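O-ureido-L-serine synthase (Streptomyces lavendulae, PDB 3X44) catalyses the pyridoxal-phosphate-dependent addition of hydroxyurea to O-acetyl-L-serine, giving O-ureido-L-serine for D-cycloserine biosynthesis, and also accepts sulfide to make cysteine. Local coordinates at residues 58-63 with 136-141; 74-79 with 106-111; 240-245 with 270-275; 200-203 with 209-212. The protein carries 1 engineered substitution. All blocks are in the same frame, centred on the assembly; numbering follows the deposited sequence.

Contact 1: 58-63 with 136-141; sequences GLLKPG and GWFRAR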
loop_
_atom_site.group_PDB
_atom_site.type_symbol
_atom_site.label_atom_id
_atom_site.label_comp_id
_atom_site.label_asym_id
_atom_site.label_seq_id
_atom_site.Cartn_x
_atom_site.Cartn_y
_atom_site.Cartn_z
ATOM N N GLY A 58 25.640 -10.180 -16.130
ATOM C CA GLY A 58 26.902 -9.530 -16.434
ATOM C C GLY A 58 27.001 -8.977 -17.842
ATOM O O GLY A 58 28.105 -8.776 -18.353
ATOM N N LEU A 59 25.851 -8.726 -18.466
ATOM C CA LEU A 59 25.796 -8.192 -19.824
ATOM C C LEU A 59 25.731 -6.667 -19.855
ATOM O O LEU A 59 25.858 -6.058 -20.917
ATOM C CB LEU A 59 24.578 -8.746 -20.566
ATOM C CG LEU A 59 24.533 -10.249 -20.847
ATOM C CD1 LEU A 59 23.158 -10.621 -21.376
ATOM C CD2 LEU A 59 25.617 -10.620 -21.856
ATOM N N LEU A 60 25.523 -6.053 -18.695
ATOM C CA LEU A 60 25.432 -4.599 -18.618
ATOM C C LEU A 60 26.325 -4.032 -17.531
ATOM O O LEU A 60 26.356 -4.537 -16.413
ATOM C CB LEU A 60 23.987 -4.162 -18.354
ATOM C CG LEU A 60 23.076 -3.891 -19.557
ATOM C CD1 LEU A 60 21.738 -3.351 -19.053
ATOM C CD2 LEU A 60 23.723 -2.895 -20.507
ATOM N N LYS A 61 27.048 -2.974 -17.869
ATOM C CA LYS A 61 27.941 -2.322 -16.924
ATOM C C LYS A 61 27.704 -0.823 -17.039
ATOM O O LYS A 61 27.260 -0.339 -18.075
ATOM C CB LYS A 61 29.403 -2.681 -17.251
ATOM C CG LYS A 61 30.378 -1.509 -17.279
ATOM C CD LYS A 61 31.758 -1.946 -17.759
ATOM C CE LYS A 61 32.041 -1.463 -19.182
ATOM N NZ LYS A 61 31.687 -2.489 -20.208
ATOM N N PRO A 62 27.978 -0.069 -15.964
ATOM C CA PRO A 62 27.773 1.384 -16.002
ATOM C C PRO A 62 28.414 2.040 -17.224
ATOM O O PRO A 62 29.568 1.761 -17.562
ATOM C CB PRO A 62 28.386 1.885 -14.688
ATOM C CG PRO A 62 29.092 0.711 -14.084
ATOM C CD PRO A 62 28.474 -0.526 -14.657
ATOM N N GLY A 63 27.656 2.913 -17.882
ATOM C CA GLY A 63 28.159 3.592 -19.061
ATOM C C GLY A 63 27.863 2.832 -20.342
ATOM O O GLY A 63 28.079 3.350 -21.441
ATOM N N GLY A 136 28.732 -2.537 -30.614
ATOM C CA GLY A 136 28.762 -3.371 -29.422
ATOM C C GLY A 136 27.706 -3.089 -28.363
ATOM O O GLY A 136 27.789 -3.599 -27.244
ATOM N N TRP A 137 26.708 -2.285 -28.712
ATOM C CA TRP A 137 25.644 -1.939 -27.773
ATOM C C TRP A 137 24.819 -3.153 -27.373
ATOM O O TRP A 137 24.751 -4.136 -28.111
ATOM C CB TRP A 137 24.730 -0.891 -28.397
ATOM C CG TRP A 137 25.452 0.328 -28.838
ATOM C CD1 TRP A 137 26.669 0.774 -28.394
ATOM C CD2 TRP A 137 24.989 1.296 -29.785
ATOM N NE1 TRP A 137 26.987 1.963 -29.007
ATOM C CE2 TRP A 137 25.974 2.307 -29.865
ATOM C CE3 TRP A 137 23.836 1.408 -30.573
ATOM C CZ2 TRP A 137 25.840 3.416 -30.702
ATOM C CZ3 TRP A 137 23.704 2.513 -31.406
ATOM C CH2 TRP A 137 24.702 3.503 -31.462
ATOM N N PHE A 138 24.198 -3.082 -26.200
ATOM C CA PHE A 138 23.366 -4.177 -25.703
ATOM C C PHE A 138 21.995 -4.083 -26.359
ATOM O O PHE A 138 21.441 -2.991 -26.488
ATOM C CB PHE A 138 23.231 -4.081 -24.179
ATOM C CG PHE A 138 22.209 -5.018 -23.591
ATOM C CD1 PHE A 138 22.490 -6.374 -23.436
ATOM C CD2 PHE A 138 20.963 -4.544 -23.189
ATOM C CE1 PHE A 138 21.544 -7.244 -22.888
ATOM C CE2 PHE A 138 20.014 -5.402 -22.642
ATOM C CZ PHE A 138 20.304 -6.754 -22.492
ATOM N N ARG A 139 21.460 -5.222 -26.788
ATOM C CA ARG A 139 20.147 -5.263 -27.419
ATOM C C ARG A 139 19.130 -5.787 -26.411
ATOM O O ARG A 139 19.310 -6.864 -25.847
ATOM C CB ARG A 139 20.159 -6.191 -28.641
ATOM C CG ARG A 139 20.931 -5.668 -29.840
ATOM C CD ARG A 139 20.049 -4.829 -30.751
ATOM N NE ARG A 139 18.896 -5.577 -31.250
ATOM C CZ ARG A 139 17.641 -5.346 -30.879
ATOM N NH1 ARG A 139 17.373 -4.385 -30.003
ATOM N NH2 ARG A 139 16.656 -6.077 -31.383
ATOM N N ALA A 140 18.065 -5.029 -26.179
ATOM C CA ALA A 140 17.041 -5.469 -25.245
ATOM C C ALA A 140 16.260 -6.648 -25.835
ATOM O O ALA A 140 15.776 -7.504 -25.100
ATOM C CB ALA A 140 16.092 -4.312 -24.918
ATOM N N ARG A 141 16.163 -6.693 -27.162
ATOM C CA ARG A 141 15.429 -7.754 -27.870
ATOM C C ARG A 141 14.083 -8.007 -27.215
ATOM O O ARG A 141 13.765 -9.139 -26.860
ATOM C CB ARG A 141 16.233 -9.061 -27.882
ATOM C CG ARG A 141 17.683 -8.890 -28.255
ATOM C CD ARG A 141 18.269 -10.185 -28.805
ATOM N NE ARG A 141 19.512 -9.926 -29.529
ATOM C CZ ARG A 141 19.580 -9.600 -30.818
ATOM N NH1 ARG A 141 18.473 -9.494 -31.543
ATOM N NH2 ARG A 141 20.757 -9.369 -31.383
#
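Phe138 packs against Leu59 and Leu60, and the contact is wholly apolar. Over one ring face of Phe138 stands Leu60: its CG lies 4.2 Å above the ring plane, displaced toward the rim, while Leu60 CD2 comes to 3.9 Å from Phe138 CB. Leu59 arrives differently, at the ring edge and near its plane, with its CD1 4.0 Å from Phe138 CE1. Both leucine side chains run at about a right angle to that of Phe138. The ring reaches them because Phe138 CG is anti to its backbone N (chi1 170°), on a CB that already points at the loop.

The backbones stay apart, the nearest CA atoms, Leu60 and Phe138, being 7.4 Å from each other. Each segment begins with a glycine of positive phi that leaves a helix, Gly58 in a Schellman motif. Strand 138-139 is instead bonded to strand 65-70, through Phe138 with Thr65 and Val67, and Val50 and Ala54 of helix 43-56 also touch the Phe138 side chain.

With no polar group joining the two segments, cohesion here rests on dispersion and on shielding carbon from water; Leu60 is buried, whereas Leu59 remains exposed, which places the contact at the margin of the hydrophobic core.

Contact 2: 74-79 with 106-111; sequences VGIALA and RAYGGK. With PUS ((E)-O-(carbamoylamino)-N-({3-hydroxy-2-methyl-5-[(phosphonooxy)methyl]pyridin-4-yl}methylidene)-L-serine), chain C.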
loop_
_atom_site.group_PDB
_atom_site.type_symbol
_atom_site.label_atom_id
_atom_site.label_comp_id
_atom_site.label_asym_id
_atom_site.label_seq_id
_atom_site.Cartn_x
_atom_site.Cartn_y
_atom_site.Cartn_z
ATOM N N VAL A 74 8.435 1.540 -25.064
ATOM C CA VAL A 74 9.610 0.850 -24.559
ATOM C C VAL A 74 10.816 1.786 -24.639
ATOM O O VAL A 74 11.666 1.787 -23.754
ATOM C CB VAL A 74 9.867 -0.457 -25.328
ATOM C CG1 VAL A 74 11.297 -0.921 -25.125
ATOM C CG2 VAL A 74 8.907 -1.523 -24.814
ATOM N N GLY A 75 10.871 2.597 -25.690
ATOM C CA GLY A 75 11.960 3.551 -25.826
ATOM C C GLY A 75 11.932 4.549 -24.675
ATOM O O GLY A 75 12.968 4.879 -24.101
ATOM N N ILE A 76 10.740 5.029 -24.332
ATOM C CA ILE A 76 10.586 5.980 -23.240
ATOM C C ILE A 76 11.044 5.360 -21.916
ATOM O O ILE A 76 11.817 5.961 -21.168
ATOM C CB ILE A 76 9.110 6.435 -23.108
ATOM C CG1 ILE A 76 8.738 7.326 -24.290
ATOM C CG2 ILE A 76 8.904 7.203 -21.816
ATOM C CD1 ILE A 76 7.239 7.550 -24.447
ATOM N N ALA A 77 10.570 4.149 -21.644
ATOM C CA ALA A 77 10.910 3.441 -20.418
ATOM C C ALA A 77 12.401 3.097 -20.321
ATOM O O ALA A 77 13.038 3.368 -19.306
ATOM C CB ALA A 77 10.067 2.175 -20.306
ATOM N N LEU A 78 12.958 2.491 -21.363
ATOM C CA LEU A 78 14.375 2.145 -21.329
ATOM C C LEU A 78 15.186 3.422 -21.109
ATOM O O LEU A 78 16.175 3.426 -20.376
ATOM C CB LEU A 78 14.795 1.448 -22.627
ATOM C CG LEU A 78 14.539 -0.066 -22.580
ATOM C CD1 LEU A 78 14.587 -0.687 -23.957
ATOM C CD2 LEU A 78 15.572 -0.703 -21.667
ATOM N N ALA A 79 14.739 4.513 -21.723
ATOM C CA ALA A 79 15.423 5.790 -21.569
ATOM C C ALA A 79 15.402 6.169 -20.097
ATOM O O ALA A 79 16.426 6.543 -19.524
ATOM C CB ALA A 79 14.731 6.862 -22.398
ATOM N N ARG A 106 13.846 11.767 -25.767
ATOM C CA ARG A 106 14.859 12.808 -25.677
ATOM C C ARG A 106 14.968 13.366 -24.262
ATOM O O ARG A 106 16.068 13.597 -23.764
ATOM C CB ARG A 106 14.530 13.953 -26.642
ATOM C CG ARG A 106 14.675 13.583 -28.102
ATOM C CD ARG A 106 16.134 13.581 -28.508
ATOM N NE ARG A 106 16.288 13.613 -29.955
ATOM C CZ ARG A 106 17.404 13.281 -30.594
ATOM N NH1 ARG A 106 18.471 12.888 -29.910
ATOM N NH2 ARG A 106 17.453 13.341 -31.918
ATOM N N ALA A 107 13.823 13.571 -23.616
ATOM C CA ALA A 107 13.791 14.115 -22.266
ATOM C C ALA A 107 14.623 13.291 -21.286
ATOM O O ALA A 107 15.350 13.843 -20.456
ATOM C CB ALA A 107 12.349 14.213 -21.776
ATOM N N TYR A 108 14.516 11.970 -21.378
ATOM C CA TYR A 108 15.270 11.098 -20.484
ATOM C C TYR A 108 16.733 10.968 -20.909
ATOM O O TYR A 108 17.515 10.264 -20.266
ATOM C CB TYR A 108 14.616 9.711 -20.422
ATOM C CG TYR A 108 13.304 9.709 -19.667
ATOM C CD1 TYR A 108 13.259 10.040 -18.308
ATOM C CD2 TYR A 108 12.107 9.387 -20.312
ATOM C CE1 TYR A 108 12.045 10.049 -17.610
ATOM C CE2 TYR A 108 10.895 9.394 -19.617
ATOM C CZ TYR A 108 10.873 9.724 -18.273
ATOM O OH TYR A 108 9.678 9.726 -17.594
ATOM N N GLY A 109 17.092 11.647 -21.993
ATOM C CA GLY A 109 18.461 11.605 -22.474
ATOM C C GLY A 109 18.716 10.544 -23.528
ATOM O O GLY A 109 19.872 10.261 -23.862
ATOM N N GLY A 110 17.649 9.960 -24.066
ATOM C CA GLY A 110 17.823 8.930 -25.073
ATOM C C GLY A 110 18.198 9.480 -26.437
ATOM O O GLY A 110 18.019 10.664 -26.711
ATOM N N LYS A 111 18.747 8.619 -27.284
ATOM C CA LYS A 111 19.125 9.008 -28.635
ATOM C C LYS A 111 18.002 8.492 -29.518
ATOM O O LYS A 111 17.279 7.579 -29.123
ATOM C CB LYS A 111 20.457 8.368 -29.033
ATOM C CG LYS A 111 21.673 8.980 -28.344
ATOM C CD LYS A 111 21.978 10.376 -28.880
ATOM C CE LYS A 111 22.825 11.174 -27.898
ATOM N NZ LYS A 111 23.252 12.490 -28.458
HETATM N N PUS C . 4.883 -1.341 -26.837
HETATM C CA PUS C . 6.261 -1.870 -27.196
HETATM C CB PUS C . 6.205 -2.826 -28.440
HETATM O OG PUS C . 5.644 -2.098 -29.623
HETATM N ND PUS C . 6.216 -2.590 -30.857
HETATM C CE PUS C . 5.403 -3.065 -31.826
HETATM N NZ2 PUS C . 4.149 -3.452 -31.529
HETATM O OZ1 PUS C . 5.796 -3.145 -32.947
HETATM C C PUS C . 7.185 -0.672 -27.506
HETATM O O PUS C . 6.906 0.412 -27.076
HETATM O OT PUS C . 8.180 -0.825 -28.174
HETATM C C2 PUS C . 0.795 0.177 -25.964
HETATM C C3 PUS C . 2.195 -0.254 -26.132
HETATM C C4 PUS C . 2.492 -1.689 -26.198
HETATM C C5 PUS C . 1.387 -2.646 -26.068
HETATM C C6 PUS C . 0.024 -2.120 -25.893
HETATM C C2A PUS C . 0.448 1.638 -25.934
HETATM C C4A PUS C . 3.875 -2.184 -26.557
HETATM C C5A PUS C . 1.625 -4.148 -26.119
HETATM N N1 PUS C . -0.210 -0.763 -25.855
HETATM O O3 PUS C . 3.185 0.659 -26.159
HETATM O O1P PUS C . 4.301 -5.563 -25.745
HETATM O O2P PUS C . 3.347 -6.431 -23.765
HETATM O O3P PUS C . 2.295 -6.837 -25.857
HETATM O O4P PUS C . 2.262 -4.614 -24.882
HETATM P P PUS C . 3.054 -5.865 -25.069
HETATM O O HOH W 1 18.343 7.754 -21.315
#
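Tyr108 lies against Ile76 and Ala79 on helix 73-85, and van der Waals packing makes up most of the contact. Tyr108 CB sits 3.5 Å from Ala79 CB, the methyl pointing at the turn. Further out, Ile76 CG2 approaches Tyr108 CE2 at 3.7 Å, and Ile76 O lies 3.5 Å from Tyr108 CD2. Chi1 of -71° sets the Tyr108 ring beside its own backbone N, so that it extends along the helix from Ala79 back to Ile76. The backbones come nearest at Gly110, where a CB would point at Ala79; its CA is 5.3 Å from Ala79 CA.

The polar link is indirect: one water donates to Ala79 O at 2.9 Å and to Tyr108 O at 2.8 Å, satisfying two carbonyls at once. Just after Tyr108, Gly109 takes a positive phi in a Schellman motif that ends helix 99-107 and turns the chain toward strand 111-115. Arg106, pointing away from helix 73-85, forms a salt bridge to Asp311 of a second subunit.

At the start of the other segment, Val74 N donates to PUS O over 2.8 Å, with an N-H...O angle of 165°, and the Val74 side chain packs on the same carboxylate. Thr70 and Gln142 are further partners of PUS, and the engineered Ala43 replaces the lysine that carries the cofactor. Helix 73-85 thus packs against the turn that follows helix 99-107, close to the substrate site, where the amino-terminal turn of helix 73-85 receives the amino-acid carboxylate, an arrangement familiar from the cysteine synthase family.

Contact 3: 240-245 with 270-275; sequences VTMDEV and VATALS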
loop_
_atom_site.group_PDB
_atom_site.type_symbol
_atom_site.label_atom_id
_atom_site.label_comp_id
_atom_site.label_asym_id
_atom_site.label_seq_id
_atom_site.Cartn_x
_atom_site.Cartn_y
_atom_site.Cartn_z
ATOM N N VAL A 240 -9.651 -11.994 -31.345
ATOM C CA VAL A 240 -10.567 -11.094 -32.044
ATOM C C VAL A 240 -9.877 -9.888 -32.673
ATOM O O VAL A 240 -8.660 -9.720 -32.556
ATOM C CB VAL A 240 -11.634 -10.563 -31.068
ATOM C CG1 VAL A 240 -12.425 -11.718 -30.479
ATOM C CG2 VAL A 240 -10.954 -9.771 -29.950
ATOM N N THR A 241 -10.670 -9.053 -33.344
ATOM C CA THR A 241 -10.160 -7.839 -33.968
ATOM C C THR A 241 -10.904 -6.628 -33.429
ATOM O O THR A 241 -11.980 -6.752 -32.842
ATOM C CB THR A 241 -10.347 -7.843 -35.497
ATOM O OG1 THR A 241 -11.720 -8.107 -35.811
ATOM C CG2 THR A 241 -9.450 -8.881 -36.146
ATOM N N MET A 242 -10.314 -5.460 -33.632
ATOM C CA MET A 242 -10.894 -4.192 -33.208
ATOM C C MET A 242 -10.349 -3.135 -34.165
ATOM O O MET A 242 -9.140 -3.073 -34.410
ATOM C CB MET A 242 -10.488 -3.863 -31.768
ATOM C CG MET A 242 -10.903 -2.464 -31.304
ATOM S SD MET A 242 -12.677 -2.123 -31.527
ATOM C CE MET A 242 -13.402 -3.374 -30.452
ATOM N N ASP A 243 -11.236 -2.319 -34.718
ATOM C CA ASP A 243 -10.815 -1.286 -35.651
ATOM C C ASP A 243 -10.307 -0.065 -34.889
ATOM O O ASP A 243 -10.812 0.272 -33.815
ATOM C CB ASP A 243 -11.973 -0.908 -36.578
ATOM C CG ASP A 243 -13.078 -0.182 -35.855
ATOM O OD1 ASP A 243 -13.915 -0.860 -35.232
ATOM O OD2 ASP A 243 -13.098 1.066 -35.904
ATOM N N GLU A 244 -9.313 0.601 -35.461
ATOM C CA GLU A 244 -8.698 1.755 -34.823
ATOM C C GLU A 244 -9.632 2.905 -34.477
ATOM O O GLU A 244 -9.474 3.524 -33.432
ATOM C CB GLU A 244 -7.532 2.264 -35.675
ATOM C CG GLU A 244 -7.890 2.618 -37.110
ATOM C CD GLU A 244 -6.660 2.760 -37.981
ATOM O OE1 GLU A 244 -6.716 3.494 -38.992
ATOM O OE2 GLU A 244 -5.628 2.139 -37.651
ATOM N N VAL A 245 -10.599 3.189 -35.343
ATOM C CA VAL A 245 -11.538 4.278 -35.093
ATOM C C VAL A 245 -12.371 3.998 -33.845
ATOM O O VAL A 245 -12.503 4.860 -32.968
ATOM C CB VAL A 245 -12.482 4.497 -36.299
ATOM C CG1 VAL A 245 -13.354 5.727 -36.068
ATOM C CG2 VAL A 245 -11.666 4.674 -37.562
ATOM N N VAL A 270 -10.798 -1.793 -24.020
ATOM C CA VAL A 270 -12.075 -1.468 -23.405
ATOM C C VAL A 270 -13.217 -1.711 -24.391
ATOM O O VAL A 270 -14.250 -2.280 -24.024
ATOM C CB VAL A 270 -12.112 -0.006 -22.952
ATOM C CG1 VAL A 270 -13.523 0.363 -22.470
ATOM C CG2 VAL A 270 -11.088 0.207 -21.850
ATOM N N ALA A 271 -13.023 -1.267 -25.635
ATOM C CA ALA A 271 -14.013 -1.425 -26.698
ATOM C C ALA A 271 -14.362 -2.900 -26.861
ATOM O O ALA A 271 -15.533 -3.281 -26.905
ATOM C CB ALA A 271 -13.464 -0.869 -28.015
ATOM N N THR A 272 -13.330 -3.730 -26.933
ATOM C CA THR A 272 -13.529 -5.161 -27.078
ATOM C C THR A 272 -14.313 -5.695 -25.887
ATOM O O THR A 272 -15.279 -6.442 -26.054
ATOM C CB THR A 272 -12.184 -5.896 -27.164
ATOM O OG1 THR A 272 -11.621 -5.688 -28.468
ATOM C CG2 THR A 272 -12.371 -7.392 -26.925
ATOM N N ALA A 273 -13.890 -5.301 -24.686
ATOM C CA ALA A 273 -14.544 -5.740 -23.460
ATOM C C ALA A 273 -16.018 -5.340 -23.437
ATOM O O ALA A 273 -16.878 -6.119 -23.006
ATOM C CB ALA A 273 -13.828 -5.148 -22.248
ATOM N N LEU A 274 -16.303 -4.122 -23.888
ATOM C CA LEU A 274 -17.669 -3.619 -23.910
ATOM C C LEU A 274 -18.484 -4.428 -24.912
ATOM O O LEU A 274 -19.670 -4.678 -24.707
ATOM C CB LEU A 274 -17.685 -2.134 -24.287
ATOM C CG LEU A 274 -17.252 -1.141 -23.205
ATOM C CD1 LEU A 274 -17.152 0.262 -23.793
ATOM C CD2 LEU A 274 -18.253 -1.158 -22.056
ATOM N N SER A 275 -17.835 -4.841 -25.994
ATOM C CA SER A 275 -18.491 -5.629 -27.028
ATOM C C SER A 275 -18.914 -6.973 -26.459
ATOM O O SER A 275 -20.031 -7.438 -26.695
ATOM C CB SER A 275 -17.546 -5.845 -28.209
ATOM O OG SER A 275 -18.100 -6.755 -29.139
HETATM O O HOH W 2 -13.128 -7.030 -30.389
#
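Strand 240-242 and helix 270-275 have axes that approach to 9.1 Å at 120° between their N-to-C directions, and the nearest CA atoms, Met242 and Thr272, are 6.7 Å apart. That spacing leaves room for one layer of side chains. At alternate positions Val240 and Met242 both point at the helix, while Thr241 points away; from the helix Ala271 and Thr272 face back.

Met242 carries most of the packing. Its chain is bent twice, chi2 54° and chi3 62°, which curls the methyl end over the helix. There Met242 CE meets Ala271 CB at 3.5 Å, tighter than usual for two carbons, and SD passes the same methyl at 3.8 Å. Met242 CE also lies beside Thr272 OG1. Thr272 uses its two branches differently: CG2, anti to its backbone N, touches Val240 CG2 at 4.1 Å, whereas OG1 is 2.8 Å from a water that donates to Thr241 O at 2.7 Å. The hydroxyl has a further, weak bond to Ala268 O, one turn back.

Strand 238-242 is the outermost strand within this chain of the mixed sheet, bonded to strand 197-203, and Thr272 also touches Val199 and Val173. Asp243 then caps the start of helix 244-257. Helix 264-278, whose Ser265 binds the cofactor, here covers one face of that sheet, the layered packing of an alpha/beta fold.

Contact 4: 200-203 with 209-212; sequences ALEP and LARG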
loop_
_atom_site.group_PDB
_atom_site.type_symbol
_atom_site.label_atom_id
_atom_site.label_comp_id
_atom_site.label_asym_id
_atom_site.label_seq_id
_atom_site.Cartn_x
_atom_site.Cartn_y
_atom_site.Cartn_z
ATOM N N ALA A 200 -7.501 -11.917 -26.706
ATOM C CA ALA A 200 -6.432 -11.131 -27.330
ATOM C C ALA A 200 -6.943 -10.525 -28.629
ATOM O O ALA A 200 -7.398 -11.238 -29.519
ATOM C CB ALA A 200 -5.208 -12.012 -27.610
ATOM N N LEU A 201 -6.878 -9.205 -28.735
ATOM C CA LEU A 201 -7.349 -8.550 -29.942
ATOM C C LEU A 201 -6.197 -8.049 -30.798
ATOM O O LEU A 201 -5.079 -7.870 -30.316
ATOM C CB LEU A 201 -8.272 -7.379 -29.582
ATOM C CG LEU A 201 -7.663 -6.285 -28.703
ATOM C CD1 LEU A 201 -7.110 -5.171 -29.578
ATOM C CD2 LEU A 201 -8.725 -5.742 -27.759
ATOM N N GLU A 202 -6.483 -7.845 -32.079
ATOM C CA GLU A 202 -5.511 -7.323 -33.024
ATOM C C GLU A 202 -6.246 -6.217 -33.775
ATOM O O GLU A 202 -7.479 -6.194 -33.799
ATOM C CB GLU A 202 -5.080 -8.398 -34.027
ATOM C CG GLU A 202 -4.852 -9.774 -33.451
ATOM C CD GLU A 202 -4.291 -10.728 -34.494
ATOM O OE1 GLU A 202 -3.087 -10.614 -34.813
ATOM O OE2 GLU A 202 -5.052 -11.584 -35.003
ATOM N N PRO A 203 -5.504 -5.272 -34.372
ATOM C CA PRO A 203 -6.190 -4.205 -35.107
ATOM C C PRO A 203 -6.857 -4.821 -36.334
ATOM O O PRO A 203 -6.318 -5.759 -36.930
ATOM C CB PRO A 203 -5.068 -3.231 -35.487
ATOM C CG PRO A 203 -3.886 -3.620 -34.616
ATOM C CD PRO A 203 -4.041 -5.103 -34.383
ATOM N N LEU A 209 -1.628 -12.429 -36.491
ATOM C CA LEU A 209 -1.760 -13.760 -35.911
ATOM C C LEU A 209 -2.969 -14.529 -36.430
ATOM O O LEU A 209 -2.888 -15.734 -36.676
ATOM C CB LEU A 209 -1.841 -13.654 -34.387
ATOM C CG LEU A 209 -1.811 -14.942 -33.566
ATOM C CD1 LEU A 209 -0.540 -15.737 -33.874
ATOM C CD2 LEU A 209 -1.871 -14.587 -32.088
ATOM N N ALA A 210 -4.088 -13.831 -36.600
ATOM C CA ALA A 210 -5.309 -14.467 -37.076
ATOM C C ALA A 210 -5.267 -14.817 -38.558
ATOM O O ALA A 210 -5.598 -15.942 -38.942
ATOM C CB ALA A 210 -6.514 -13.574 -36.782
ATOM N N ARG A 211 -4.846 -13.867 -39.389
ATOM C CA ARG A 211 -4.802 -14.105 -40.827
ATOM C C ARG A 211 -3.466 -13.825 -41.501
ATOM O O ARG A 211 -3.351 -13.935 -42.721
ATOM C CB ARG A 211 -5.890 -13.281 -41.507
ATOM C CG ARG A 211 -7.217 -13.309 -40.769
ATOM C CD ARG A 211 -8.360 -12.886 -41.669
ATOM N NE ARG A 211 -8.724 -11.489 -41.459
ATOM C CZ ARG A 211 -9.362 -11.036 -40.385
ATOM N NH1 ARG A 211 -9.710 -11.873 -39.415
ATOM N NH2 ARG A 211 -9.648 -9.743 -40.276
ATOM N N GLY A 212 -2.456 -13.466 -40.720
ATOM C CA GLY A 212 -1.159 -13.184 -41.305
ATOM C C GLY A 212 -1.164 -11.893 -42.103
ATOM O O GLY A 212 -0.441 -11.751 -43.091
#
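A beta-alpha-beta unit of strand 197-203, helix 208-211 and strand 238-242 contains this contact, in which the carboxylate of Glu202 receives the backbone amides of Leu209 and Ala210 in the first turn of the short helix. Leu209 N donates to Glu202 OE1 over 2.9 Å with an N-H...O angle of 153°. Ala210 N reaches Glu202 OE2 at the same 2.9 Å, but the bond is more bent, 136°. Each oxygen uses its syn lone pair, the one on the side of its partner oxygen, so the two amides are held side by side as a bidentate pair, and this fixes the rotation of the carboxylate.

Glu202 spans the gap, 8.0 Å between its CA and that of Leu209, with a chain extended beyond CG; CG itself stands beside the backbone N (chi1 -41°). The carboxylate also touches carbon: Leu209 CB is 3.3 Å from Glu202 OE1, and Ala210 CB is 3.0 Å from Glu202 OE2. Glu202 is buried, and the two N-H groups compensate its polar end. These two donors on its oxygens would probably favour the ionised form, while Arg211 NH1, 6.4 Å from Glu202 OE2, is too far for a salt bridge. The helix is itself weakly bonded, and these two bonds join it to the strand.

Around this junction, Leu239 of strand 238-242 touches Glu202, Leu209 and Ala210, and Phe176 also packs on Glu202. Through its backbone Glu202 is bonded to Val240 and Met242, while Leu201 packs against Ala268 and Thr272 of helix 264-278.

Overall arrangement
From the N terminus, contact 1 closes the widest loop, bringing the turn after helix 43-56 to strand 138-139. Contact 2 closes a smaller loop within it, and the two touch where Ala140 CB lies 4.0 Å from Leu78 CD1; both belong to the region built on the four-stranded parallel sheet. Contacts 4 and 3 then follow in series, with no crossing. Contact 4 ties a short helix to strand 197-203, and contact 3 ties strand 238-242 to helix 264-278. These strands are neighbours in the mixed sheet, and Val240 CG2 lies 3.6 Å from Leu201 CB. Contacts 2 and 3, centres about 30 Å apart, lie on opposite sides of the chain's centre.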